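Local structure of endo-1,4-b-d-mannanase (Trichoderma reesei, 1QNR) at residues 42-47 and 325-330. The protein hydrolyses internal beta-1,4-mannosidic linkages in mannans, as an endo-mannanase of glycoside hydrolase family 5. Numbering follows the deposited sequence.
With NAG (2-acetamido-2-deoxy-beta-D-glucopyranose), chain I.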
loop_
_atom_site.group_PDB
_atom_site.type_symbol
_atom_site.label_atom_id
_atom_site.label_comp_id
_atom_site.label_asym_id
_atom_site.label_seq_id
_atom_site.Cartn_x
_atom_site.Cartn_y
_atom_site.Cartn_z
ATOM N N PHE A 42 -13.226 8.831 -7.056
ATOM C CA PHE A 42 -12.681 7.967 -8.127
ATOM C C PHE A 42 -12.896 8.576 -9.499
ATOM O O PHE A 42 -12.023 8.362 -10.406
ATOM C CB PHE A 42 -13.261 6.542 -7.994
ATOM C CG PHE A 42 -12.580 5.689 -6.962
ATOM C CD1 PHE A 42 -11.643 6.154 -6.036
ATOM C CD2 PHE A 42 -12.862 4.317 -6.966
ATOM C CE1 PHE A 42 -10.977 5.281 -5.131
ATOM C CE2 PHE A 42 -12.235 3.470 -6.078
ATOM C CZ PHE A 42 -11.289 3.944 -5.152
ATOM N N SER A 43 -13.959 9.354 -9.720
ATOM C CA SER A 43 -14.082 10.065 -11.013
ATOM C C SER A 43 -12.901 10.991 -11.220
ATOM O O SER A 43 -12.248 11.074 -12.277
ATOM C CB SER A 43 -15.455 10.821 -11.079
ATOM O OG SER A 43 -15.549 11.529 -12.356
ATOM N N HIS A 44 -12.473 11.752 -10.193
ATOM C CA HIS A 44 -11.355 12.712 -10.287
ATOM C C HIS A 44 -10.001 12.030 -10.482
ATOM O O HIS A 44 -9.153 12.481 -11.271
ATOM C CB HIS A 44 -11.323 13.545 -8.984
ATOM C CG HIS A 44 -12.566 14.329 -8.745
ATOM N ND1 HIS A 44 -12.840 14.808 -7.480
ATOM C CD2 HIS A 44 -13.610 14.758 -9.530
ATOM C CE1 HIS A 44 -14.007 15.455 -7.459
ATOM N NE2 HIS A 44 -14.503 15.446 -8.699
ATOM N N ILE A 45 -9.788 10.906 -9.738
ATOM C CA ILE A 45 -8.509 10.158 -9.941
ATOM C C ILE A 45 -8.448 9.584 -11.365
ATOM O O ILE A 45 -7.406 9.727 -12.034
ATOM C CB ILE A 45 -8.449 9.015 -8.879
ATOM C CG1 ILE A 45 -8.250 9.621 -7.501
ATOM C CG2 ILE A 45 -7.344 7.990 -9.186
ATOM C CD1 ILE A 45 -8.336 8.588 -6.344
ATOM N N SER A 46 -9.538 9.002 -11.880
ATOM C CA SER A 46 -9.531 8.444 -13.232
ATOM C C SER A 46 -9.387 9.534 -14.300
ATOM O O SER A 46 -8.575 9.377 -15.239
ATOM C CB SER A 46 -10.747 7.577 -13.410
ATOM O OG SER A 46 -10.900 7.181 -14.796
ATOM N N SER A 47 -10.134 10.650 -14.173
ATOM C CA SER A 47 -9.978 11.707 -15.217
ATOM C C SER A 47 -8.626 12.396 -15.190
ATOM O O SER A 47 -8.113 12.974 -16.184
ATOM C CB SER A 47 -11.145 12.702 -15.116
ATOM O OG SER A 47 -11.049 13.454 -13.958
ATOM N N VAL A 325 -1.962 16.209 -1.462
ATOM C CA VAL A 325 -1.997 16.959 -2.733
ATOM C C VAL A 325 -3.474 17.038 -3.079
ATOM O O VAL A 325 -4.129 16.031 -3.400
ATOM C CB VAL A 325 -1.172 16.267 -3.836
ATOM C CG1 VAL A 325 -1.344 17.042 -5.166
ATOM C CG2 VAL A 325 0.303 16.096 -3.447
ATOM N N TRP A 326 -4.100 18.214 -2.942
ATOM C CA TRP A 326 -5.547 18.384 -3.131
ATOM C C TRP A 326 -5.924 18.397 -4.613
ATOM O O TRP A 326 -5.256 19.114 -5.429
ATOM C CB TRP A 326 -6.011 19.711 -2.495
ATOM C CG TRP A 326 -5.902 19.734 -0.967
ATOM C CD1 TRP A 326 -4.867 20.330 -0.220
ATOM C CD2 TRP A 326 -6.831 19.123 -0.051
ATOM N NE1 TRP A 326 -5.138 20.057 1.104
ATOM C CE2 TRP A 326 -6.296 19.330 1.226
ATOM C CE3 TRP A 326 -7.998 18.375 -0.173
ATOM C CZ2 TRP A 326 -6.956 18.872 2.372
ATOM C CZ3 TRP A 326 -8.652 17.879 0.971
ATOM C CH2 TRP A 326 -8.105 18.161 2.260
ATOM N N TYR A 327 -6.975 17.657 -4.995
ATOM C CA TYR A 327 -7.365 17.649 -6.438
ATOM C C TYR A 327 -7.644 19.085 -6.926
ATOM O O TYR A 327 -8.240 19.952 -6.247
ATOM C CB TYR A 327 -8.698 16.878 -6.546
ATOM C CG TYR A 327 -9.279 16.852 -7.962
ATOM C CD1 TYR A 327 -8.563 16.358 -9.057
ATOM C CD2 TYR A 327 -10.560 17.420 -8.144
ATOM C CE1 TYR A 327 -9.129 16.407 -10.312
ATOM C CE2 TYR A 327 -11.075 17.494 -9.432
ATOM C CZ TYR A 327 -10.372 16.955 -10.472
ATOM O OH TYR A 327 -10.939 16.997 -11.733
ATOM N N ASN A 328 -7.155 19.368 -8.150
ATOM C CA ASN A 328 -7.378 20.636 -8.861
ATOM C C ASN A 328 -6.536 21.792 -8.333
ATOM O O ASN A 328 -6.643 22.928 -8.877
ATOM C CB ASN A 328 -8.875 21.078 -8.841
ATOM C CG ASN A 328 -9.433 20.943 -10.204
ATOM O OD1 ASN A 328 -8.940 20.444 -11.198
ATOM N ND2 ASN A 328 -10.709 21.459 -10.338
ATOM N N SER A 329 -5.663 21.628 -7.365
ATOM C CA SER A 329 -4.760 22.655 -6.854
ATOM C C SER A 329 -3.560 22.836 -7.757
ATOM O O SER A 329 -3.285 22.074 -8.703
ATOM C CB SER A 329 -4.338 22.256 -5.443
ATOM O OG SER A 329 -3.409 21.117 -5.447
ATOM N N SER A 330 -2.734 23.880 -7.430
ATOM C CA SER A 330 -1.492 24.065 -8.150
ATOM C C SER A 330 -0.532 22.881 -7.945
ATOM O O SER A 330 0.222 22.523 -8.876
ATOM C CB SER A 330 -0.782 25.364 -7.716
ATOM O OG SER A 330 -0.561 25.502 -6.375
HETATM C C1 NAG I . -11.789 21.497 -11.543
HETATM C C2 NAG I . -13.252 21.613 -11.166
HETATM C C3 NAG I . -14.073 21.784 -12.412
HETATM C C4 NAG I . -13.427 22.915 -13.234
HETATM C C5 NAG I . -11.929 22.806 -13.497
HETATM C C6 NAG I . -11.362 24.106 -14.055
HETATM C C7 NAG I . -13.995 20.530 -9.101
HETATM C C8 NAG I . -14.305 19.235 -8.395
HETATM N N2 NAG I . -13.635 20.380 -10.394
HETATM O O3 NAG I . -15.364 22.190 -11.867
HETATM O O4 NAG I . -14.056 22.956 -14.554
HETATM O O5 NAG I . -11.235 22.657 -12.238
HETATM O O6 NAG I . -10.088 23.832 -14.573
HETATM O O7 NAG I . -14.067 21.534 -8.547
HETATM O O HOH W 1 -9.276 15.758 -13.968
#
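His44 and Tyr327 form an offset aromatic stack at the surface of the TIM barrel, joining the C-terminal end of helix 35-47 to the turn that follows strand 325-326. The ring planes lie within 5° of each other, with centroids 4.2 Å apart. The imidazole overlaps one side of the phenol, ND1 of His44 coming to 3.5 Å from CD2 of Tyr327, while His44 CB sits over the centre of the same face in a CH-pi contact, 3.7 Å from the ring centroid. With CG anti to the backbone N (chi1 177°), the Tyr327 ring extends toward the helix and lays one face against His44. Beyond the stack, one water links Ser47 OG and Tyr327 OH. The next residue, Asn328, carries an N-linked NAG, whose acetamido methyl C8 lies in plane at the tyrosine's edge, 3.8 Å from CE2 of Tyr327. Tyr327 is itself the second residue of a type II turn from Trp326 to Ser329, in which Trp326 O accepts from both N and OG of Ser329. That same hydroxyl N-caps helix 330-343 through Trp332 N. His44 ND1 is hydrogen-bonded to Asp310, just past strand 300-309, which pairs in parallel with strand 325-326, and Trp332 of helix 330-343 meets the Tyr327 ring edge-to-face.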